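Local structure of ARO (armadillo repeats only protein) (Plasmodium falciparum Santa Lucia, 5EWP) at residues K79-I92 and L110-M124. The protein probably serves as an armadillo-repeat protein-binding scaffold in the translocation and attachment of rhoptries to the apical pole of the parasite. Numbering follows the deposited sequence.
Sequences KDAIREANGIAVFI and LSFLSVDNVKNCICM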
ATOM      1  N   LYS A  79      -4.296 -15.210   2.981  1.00 18.69           N
ATOM      2  CA  LYS A  79      -4.115 -13.964   3.726  1.00 18.75           C
ATOM      3  C   LYS A  79      -4.044 -14.203   5.220  1.00 16.25           C
ATOM      4  O   LYS A  79      -3.313 -13.511   5.932  1.00 13.78           O
ATOM      5  CB  LYS A  79      -5.237 -12.967   3.398  1.00 16.52           C
ATOM      6  CG  LYS A  79      -5.161 -12.450   1.960  1.00 14.64           C
ATOM      7  CD  LYS A  79      -6.273 -11.448   1.678  1.00 18.99           C
ATOM      8  CE  LYS A  79      -6.225 -11.024   0.219  1.00 22.26           C
ATOM      9  NZ  LYS A  79      -7.139  -9.891  -0.043  1.00 28.88           N
ATOM     10  N   ASP A  80      -4.809 -15.178   5.708  1.00 18.85           N
ATOM     11  CA  ASP A  80      -4.745 -15.544   7.113  1.00 15.06           C
ATOM     12  C   ASP A  80      -3.497 -16.358   7.427  1.00 14.25           C
ATOM     13  O   ASP A  80      -2.871 -16.144   8.459  1.00 18.09           O
ATOM     14  CB  ASP A  80      -5.987 -16.345   7.541  1.00 23.00           C
ATOM     15  CG  ASP A  80      -7.253 -15.505   7.560  1.00 29.08           C
ATOM     16  OD1 ASP A  80      -7.221 -14.357   8.061  1.00 24.86           O
ATOM     17  OD2 ASP A  80      -8.292 -16.004   7.081  1.00 28.39           O
ATOM     18  N   ALA A  81      -3.152 -17.302   6.552  1.00 15.59           N
ATOM     19  CA  ALA A  81      -1.971 -18.141   6.767  1.00 18.55           C
ATOM     20  C   ALA A  81      -0.711 -17.280   6.876  1.00 25.65           C
ATOM     21  O   ALA A  81       0.189 -17.549   7.683  1.00 17.57           O
ATOM     22  CB  ALA A  81      -1.828 -19.164   5.647  1.00 20.71           C
ATOM     23  N   ILE A  82      -0.646 -16.243   6.047  1.00 18.74           N
ATOM     24  CA  ILE A  82       0.513 -15.367   6.050  1.00 14.08           C
ATOM     25  C   ILE A  82       0.592 -14.581   7.357  1.00 14.67           C
ATOM     26  O   ILE A  82       1.644 -14.477   7.960  1.00 15.74           O
ATOM     27  CB  ILE A  82       0.478 -14.432   4.839  1.00 18.22           C
ATOM     28  CG1 ILE A  82       0.705 -15.270   3.574  1.00 17.95           C
ATOM     29  CG2 ILE A  82       1.558 -13.323   4.959  1.00 14.13           C
ATOM     30  CD1 ILE A  82       0.432 -14.553   2.254  1.00 15.29           C
ATOM     31  N   ARG A  83      -0.534 -14.079   7.845  1.00 14.26           N
ATOM     32  CA  ARG A  83      -0.510 -13.392   9.135  1.00 14.16           C
ATOM     33  C   ARG A  83      -0.036 -14.336  10.242  1.00 13.31           C
ATOM     34  O   ARG A  83       0.805 -13.978  11.055  1.00 15.76           O
ATOM     35  CB  ARG A  83      -1.901 -12.846   9.493  1.00 14.44           C
ATOM     36  CG  ARG A  83      -1.930 -12.136  10.854  1.00 13.63           C
ATOM     37  CD  ARG A  83      -3.350 -11.722  11.232  1.00 18.69           C
ATOM     38  NE  ARG A  83      -4.192 -12.884  11.507  1.00 17.57           N
ATOM     39  CZ  ARG A  83      -5.155 -13.341  10.711  1.00 15.29           C
ATOM     40  NH1 ARG A  83      -5.420 -12.750   9.553  1.00 15.08           N
ATOM     41  NH2 ARG A  83      -5.853 -14.419  11.078  1.00 16.06           N
ATOM     42  N   GLU A  84      -0.580 -15.546  10.248  1.00 17.92           N
ATOM     43  CA  GLU A  84      -0.308 -16.507  11.318  1.00 21.43           C
ATOM     44  C   GLU A  84       1.129 -17.008  11.285  1.00 22.05           C
ATOM     45  O   GLU A  84       1.643 -17.512  12.276  1.00 21.39           O
ATOM     46  CB  GLU A  84      -1.291 -17.665  11.219  1.00 22.92           C
ATOM     47  CG  GLU A  84      -2.697 -17.264  11.677  1.00 27.04           C
ATOM     48  CD  GLU A  84      -3.761 -18.250  11.236  1.00 49.62           C
ATOM     49  OE1 GLU A  84      -3.424 -19.204  10.501  1.00 55.44           O
ATOM     50  OE2 GLU A  84      -4.935 -18.078  11.637  1.00 51.99           O
ATOM     51  N   ALA A  85       1.781 -16.813  10.147  1.00 16.72           N
ATOM     52  CA  ALA A  85       3.168 -17.216   9.963  1.00 19.85           C
ATOM     53  C   ALA A  85       4.117 -16.075  10.340  1.00 25.82           C
ATOM     54  O   ALA A  85       5.323 -16.144  10.087  1.00 19.54           O
ATOM     55  CB  ALA A  85       3.392 -17.655   8.504  1.00 17.26           C
ATOM     56  N   ASN A  86       3.550 -15.028  10.938  1.00 17.37           N
ATOM     57  CA  ASN A  86       4.276 -13.812  11.326  1.00 14.23           C
ATOM     58  C   ASN A  86       4.747 -12.999  10.111  1.00 14.04           C
ATOM     59  O   ASN A  86       5.696 -12.213  10.198  1.00 16.79           O
ATOM     60  CB  ASN A  86       5.470 -14.152  12.230  1.00 22.69           C
ATOM     61  CG  ASN A  86       5.970 -12.954  13.004  1.00 26.79           C
ATOM     62  OD1 ASN A  86       5.177 -12.165  13.523  1.00 26.32           O
ATOM     63  ND2 ASN A  86       7.288 -12.787  13.055  1.00 25.70           N
ATOM     64  N   GLY A  87       4.067 -13.159   8.984  1.00 17.41           N
ATOM     65  CA  GLY A  87       4.447 -12.422   7.787  1.00 16.41           C
ATOM     66  C   GLY A  87       4.400 -10.900   7.914  1.00 15.59           C
ATOM     67  O   GLY A  87       5.226 -10.200   7.344  1.00 15.62           O
ATOM     68  N   ILE A  88       3.437 -10.360   8.654  1.00 14.05           N
ATOM     69  CA  ILE A  88       3.272  -8.911   8.624  1.00 11.67           C
ATOM     70  C   ILE A  88       4.458  -8.204   9.284  1.00 14.04           C
ATOM     71  O   ILE A  88       4.967  -7.219   8.748  1.00 14.88           O
ATOM     72  CB  ILE A  88       1.920  -8.488   9.276  1.00 12.69           C
ATOM     73  CG1 ILE A  88       0.774  -8.894   8.344  1.00 17.93           C
ATOM     74  CG2 ILE A  88       1.885  -6.978   9.523  1.00 12.94           C
ATOM     75  CD1 ILE A  88      -0.636  -8.733   8.949  1.00 22.54           C
ATOM     76  N   ALA A  89       4.924  -8.717  10.428  1.00 14.62           N
ATOM     77  CA  ALA A  89       6.109  -8.136  11.078  1.00 17.60           C
ATOM     78  C   ALA A  89       7.342  -8.245  10.173  1.00 15.94           C
ATOM     79  O   ALA A  89       8.149  -7.329  10.087  1.00 16.40           O
ATOM     80  CB  ALA A  89       6.379  -8.823  12.413  1.00 19.12           C
ATOM     81  N   VAL A  90       7.439  -9.368   9.481  1.00 15.16           N
ATOM     82  CA  VAL A  90       8.549  -9.610   8.567  1.00 13.58           C
ATOM     83  C   VAL A  90       8.528  -8.616   7.395  1.00 17.69           C
ATOM     84  O   VAL A  90       9.565  -8.069   7.025  1.00 19.31           O
ATOM     85  CB  VAL A  90       8.523 -11.058   8.073  1.00 14.99           C
ATOM     86  CG1 VAL A  90       9.485 -11.256   6.909  1.00 18.29           C
ATOM     87  CG2 VAL A  90       8.878 -12.009   9.222  1.00 22.16           C
ATOM     88  N   PHE A  91       7.353  -8.349   6.828  1.00 13.40           N
ATOM     89  CA  PHE A  91       7.250  -7.356   5.756  1.00 17.64           C
ATOM     90  C   PHE A  91       7.567  -5.946   6.260  1.00 17.50           C
ATOM     91  O   PHE A  91       8.187  -5.152   5.559  1.00 12.45           O
ATOM     92  CB  PHE A  91       5.854  -7.367   5.115  1.00 12.13           C
ATOM     93  CG  PHE A  91       5.551  -8.626   4.357  1.00 17.80           C
ATOM     94  CD1 PHE A  91       6.480  -9.153   3.470  1.00 18.59           C
ATOM     95  CD2 PHE A  91       4.337  -9.278   4.524  1.00 15.80           C
ATOM     96  CE1 PHE A  91       6.203 -10.317   2.765  1.00 23.50           C
ATOM     97  CE2 PHE A  91       4.061 -10.447   3.823  1.00 15.66           C
ATOM     98  CZ  PHE A  91       4.994 -10.962   2.950  1.00 15.51           C
ATOM     99  N   ILE A  92       7.133  -5.610   7.474  1.00 16.94           N
ATOM    100  CA  ILE A  92       7.436  -4.274   7.982  1.00 15.99           C
ATOM    101  C   ILE A  92       8.944  -4.097   8.131  1.00 15.27           C
ATOM    102  O   ILE A  92       9.495  -3.034   7.838  1.00 20.21           O
ATOM    103  CB  ILE A  92       6.705  -4.005   9.317  1.00 16.58           C
ATOM    104  CG1 ILE A  92       5.206  -3.885   9.027  1.00 13.24           C
ATOM    105  CG2 ILE A  92       7.210  -2.714   9.947  1.00 24.29           C
ATOM    106  CD1 ILE A  92       4.301  -3.856  10.268  1.00 14.03           C
ATOM    107  N   LEU A 110       1.831  -6.313   1.503  1.00 11.57           N
ATOM    108  CA  LEU A 110       0.973  -5.688   2.519  1.00 13.76           C
ATOM    109  C   LEU A 110      -0.285  -5.107   1.901  1.00 15.71           C
ATOM    110  O   LEU A 110      -1.355  -5.150   2.510  1.00 15.01           O
ATOM    111  CB  LEU A 110       1.748  -4.608   3.287  1.00 12.08           C
ATOM    112  CG  LEU A 110       2.840  -5.155   4.222  1.00 13.98           C
ATOM    113  CD1 LEU A 110       3.745  -4.040   4.675  1.00 14.03           C
ATOM    114  CD2 LEU A 110       2.225  -5.848   5.450  1.00 12.18           C
ATOM    115  N   SER A 111      -0.185  -4.571   0.689  1.00 16.81           N
ATOM    116  CA  SER A 111      -1.376  -3.987   0.081  1.00 15.97           C
ATOM    117  C   SER A 111      -2.416  -5.070  -0.199  1.00 19.90           C
ATOM    118  O   SER A 111      -3.595  -4.868   0.074  1.00 17.75           O
ATOM    119  CB  SER A 111      -1.033  -3.213  -1.196  1.00 17.70           C
ATOM    120  OG  SER A 111      -0.544  -4.063  -2.211  1.00 22.31           O
ATOM    121  N   PHE A 112      -1.996  -6.229  -0.707  1.00 14.70           N
ATOM    122  CA  PHE A 112      -2.944  -7.332  -0.889  1.00 13.19           C
ATOM    123  C   PHE A 112      -3.450  -7.903   0.435  1.00 13.75           C
ATOM    124  O   PHE A 112      -4.617  -8.291   0.542  1.00 15.98           O
ATOM    125  CB  PHE A 112      -2.326  -8.459  -1.706  1.00 17.92           C
ATOM    126  CG  PHE A 112      -2.279  -8.162  -3.177  1.00 20.82           C
ATOM    127  CD1 PHE A 112      -3.456  -7.971  -3.893  1.00 22.43           C
ATOM    128  CD2 PHE A 112      -1.070  -8.064  -3.835  1.00 18.47           C
ATOM    129  CE1 PHE A 112      -3.421  -7.685  -5.251  1.00 27.20           C
ATOM    130  CE2 PHE A 112      -1.025  -7.790  -5.200  1.00 25.00           C
ATOM    131  CZ  PHE A 112      -2.204  -7.592  -5.899  1.00 25.11           C
ATOM    132  N   LEU A 113      -2.571  -7.987   1.427  1.00 12.21           N
ATOM    133  CA  LEU A 113      -2.962  -8.551   2.718  1.00 15.87           C
ATOM    134  C   LEU A 113      -3.987  -7.673   3.416  1.00 11.98           C
ATOM    135  O   LEU A 113      -4.729  -8.146   4.291  1.00 13.82           O
ATOM    136  CB  LEU A 113      -1.742  -8.738   3.619  1.00 10.55           C
ATOM    137  CG  LEU A 113      -0.790  -9.863   3.191  1.00 16.37           C
ATOM    138  CD1 LEU A 113       0.461  -9.729   4.007  1.00 18.78           C
ATOM    139  CD2 LEU A 113      -1.453 -11.207   3.434  1.00 13.21           C
ATOM    140  N   SER A 114      -4.020  -6.399   3.045  1.00  9.83           N
ATOM    141  CA  SER A 114      -4.932  -5.449   3.704  1.00 13.50           C
ATOM    142  C   SER A 114      -6.330  -5.481   3.096  1.00 16.32           C
ATOM    143  O   SER A 114      -7.249  -4.837   3.612  1.00 17.91           O
ATOM    144  CB  SER A 114      -4.382  -4.026   3.643  1.00 14.96           C
ATOM    145  OG  SER A 114      -4.504  -3.475   2.337  1.00 19.04           O
ATOM    146  N   VAL A 115      -6.489  -6.216   2.001  1.00 14.54           N
ATOM    147  CA  VAL A 115      -7.769  -6.254   1.302  1.00 15.11           C
ATOM    148  C   VAL A 115      -8.667  -7.344   1.873  1.00 16.43           C
ATOM    149  O   VAL A 115      -8.293  -8.517   1.928  1.00 15.98           O
ATOM    150  CB  VAL A 115      -7.599  -6.475  -0.209  1.00 19.54           C
ATOM    151  CG1 VAL A 115      -8.968  -6.566  -0.879  1.00 20.19           C
ATOM    152  CG2 VAL A 115      -6.795  -5.331  -0.809  1.00 24.01           C
ATOM    153  N   ASP A 116      -9.860  -6.940   2.299  1.00 19.22           N
ATOM    154  CA  ASP A 116     -10.828  -7.891   2.829  1.00 15.58           C
ATOM    155  C   ASP A 116     -10.241  -8.743   3.949  1.00 16.06           C
ATOM    156  O   ASP A 116     -10.438  -9.965   3.988  1.00 16.97           O
ATOM    157  CB  ASP A 116     -11.371  -8.805   1.718  1.00 22.40           C
ATOM    158  CG  ASP A 116     -12.266  -8.070   0.730  1.00 26.20           C
ATOM    159  OD1 ASP A 116     -12.841  -7.026   1.092  1.00 27.90           O
ATOM    160  OD2 ASP A 116     -12.392  -8.541  -0.418  1.00 32.24           O
ATOM    161  N   ASN A 117      -9.500  -8.117   4.858  1.00 13.39           N
ATOM    162  CA  ASN A 117      -8.967  -8.879   5.978  1.00 13.63           C
ATOM    163  C   ASN A 117      -8.680  -7.945   7.124  1.00 14.01           C
ATOM    164  O   ASN A 117      -7.608  -7.345   7.233  1.00 13.85           O
ATOM    165  CB  ASN A 117      -7.712  -9.692   5.586  1.00 13.09           C
ATOM    166  CG  ASN A 117      -7.382 -10.742   6.629  1.00 13.89           C
ATOM    167  OD1 ASN A 117      -7.053 -10.413   7.773  1.00 14.26           O
ATOM    168  ND2 ASN A 117      -7.486 -12.012   6.254  1.00 18.10           N
ATOM    169  N   VAL A 118      -9.694  -7.785   7.964  1.00 12.43           N
ATOM    170  CA  VAL A 118      -9.627  -6.852   9.063  1.00 11.15           C
ATOM    171  C   VAL A 118      -8.542  -7.196  10.079  1.00 11.95           C
ATOM    172  O   VAL A 118      -7.841  -6.307  10.585  1.00 11.78           O
ATOM    173  CB  VAL A 118     -11.013  -6.788   9.726  1.00 16.54           C
ATOM    174  CG1 VAL A 118     -10.902  -6.158  11.058  1.00 30.53           C
ATOM    175  CG2 VAL A 118     -11.953  -6.008   8.810  1.00 17.00           C
ATOM    176  N   LYS A 119      -8.367  -8.482  10.361  1.00 14.52           N
ATOM    177  CA  LYS A 119      -7.322  -8.893  11.296  1.00 13.96           C
ATOM    178  C   LYS A 119      -5.940  -8.459  10.826  1.00 16.20           C
ATOM    179  O   LYS A 119      -5.124  -8.012  11.624  1.00 12.96           O
ATOM    180  CB  LYS A 119      -7.335 -10.406  11.498  1.00 16.11           C
ATOM    181  CG  LYS A 119      -8.471 -10.866  12.413  1.00 15.66           C
ATOM    182  CD  LYS A 119      -8.393 -12.342  12.722  1.00 16.73           C
ATOM    183  CE  LYS A 119      -9.491 -12.720  13.707  1.00 24.43           C
ATOM    184  NZ  LYS A 119      -9.388 -14.142  14.143  1.00 24.40           N
ATOM    185  N   ASN A 120      -5.686  -8.603   9.531  1.00 13.78           N
ATOM    186  CA  ASN A 120      -4.403  -8.176   8.982  1.00 11.13           C
ATOM    187  C   ASN A 120      -4.194  -6.682   9.125  1.00 10.39           C
ATOM    188  O   ASN A 120      -3.087  -6.230   9.420  1.00 12.58           O
ATOM    189  CB  ASN A 120      -4.285  -8.559   7.501  1.00 12.32           C
ATOM    190  CG  ASN A 120      -4.076 -10.043   7.302  1.00 11.69           C
ATOM    191  OD1 ASN A 120      -3.839 -10.767   8.255  1.00 17.05           O
ATOM    192  ND2 ASN A 120      -4.132 -10.496   6.040  1.00 12.82           N
ATOM    193  N   CYS A 121      -5.250  -5.904   8.895  1.00  9.98           N
ATOM    194  CA  CYS A 121      -5.133  -4.453   8.974  1.00 11.15           C
ATOM    195  C   CYS A 121      -4.837  -4.033  10.401  1.00 15.86           C
ATOM    196  O   CYS A 121      -4.024  -3.138  10.655  1.00 12.35           O
ATOM    197  CB  CYS A 121      -6.412  -3.771   8.466  1.00 13.21           C
ATOM    198  SG  CYS A 121      -6.645  -3.911   6.686  1.00 14.76           S
ATOM    199  N   ILE A 122      -5.528  -4.674  11.339  1.00 15.22           N
ATOM    200  CA  ILE A 122      -5.268  -4.432  12.756  1.00 15.21           C
ATOM    201  C   ILE A 122      -3.821  -4.762  13.106  1.00 15.33           C
ATOM    202  O   ILE A 122      -3.137  -3.977  13.786  1.00 12.65           O
ATOM    203  CB  ILE A 122      -6.222  -5.254  13.642  1.00 14.22           C
ATOM    204  CG1 ILE A 122      -7.644  -4.704  13.523  1.00 17.19           C
ATOM    205  CG2 ILE A 122      -5.766  -5.198  15.100  1.00 18.88           C
ATOM    206  CD1 ILE A 122      -8.729  -5.610  14.152  1.00 20.90           C
ATOM    207  N   CYS A 123      -3.351  -5.911  12.625  1.00 14.97           N
ATOM    208  CA  CYS A 123      -1.973  -6.325  12.848  1.00 15.50           C
ATOM    209  C   CYS A 123      -0.977  -5.325  12.247  1.00 15.99           C
ATOM    210  O   CYS A 123       0.048  -5.006  12.860  1.00 15.06           O
ATOM    211  CB  CYS A 123      -1.738  -7.718  12.270  1.00 19.68           C
ATOM    212  SG  CYS A 123      -0.088  -8.371  12.603  1.00 19.06           S
ATOM    213  N   MET A 124      -1.272  -4.821  11.056  1.00 15.51           N
ATOM    214  CA  MET A 124      -0.387  -3.828  10.451  1.00 14.61           C
ATOM    215  C   MET A 124      -0.322  -2.580  11.306  1.00 14.96           C
ATOM    216  O   MET A 124       0.755  -2.031  11.510  1.00 14.66           O
ATOM    217  CB  MET A 124      -0.841  -3.460   9.045  1.00 16.67           C
ATOM    218  CG  MET A 124      -0.745  -4.617   8.085  1.00 15.73           C
ATOM    219  SD  MET A 124      -1.294  -4.108   6.455  1.00 14.52           S
ATOM    220  CE  MET A 124      -1.567  -5.727   5.751  1.00 13.76           C
TER
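Helix 118-124 packs against helix 79-84 and helix 87-92, its axis passing 10.1 Å from the first at 31°, and Arg83 faces Asn120 where the CA atoms approach to 6.5 Å. Asn120, buried and able to both donate and accept, suits this joint. Asn120 ND2 gives one hydrogen to Lys79 O (3.1 Å) and the other to Leu113 O. Asn120 OD1 accepts from Arg83 NH1 (2.8 Å), so three bonds fix the amide's rotation. Arg83, bent at chi3 (68°), brings the same NH1 to Asp80 OD1, and Lys119 CB lies over one guanidinium face. Asp80 OD1 also accepts a nearly straight bond from Asn117 ND2 (3.0 Å), arriving above the carboxylate plane. Asn117 OD1 meanwhile caps helix 118-124 through Asn120 N. The long, extended chain of Lys79 carries NZ to Val115 O (2.7 Å) and, weakly, Phe112 O. On the apolar side, branched Ile88 is a knob among Leu110, Asn120, Cys123 and Met124, with CD1 3.6 Å from Cys123 CB; Leu113 CD1 touches both Ile82 CG2 and Phe91 CE2. A side-chain amide tying neighbouring helices together, beside an apolar seam, is consistent with the armadillo superhelix.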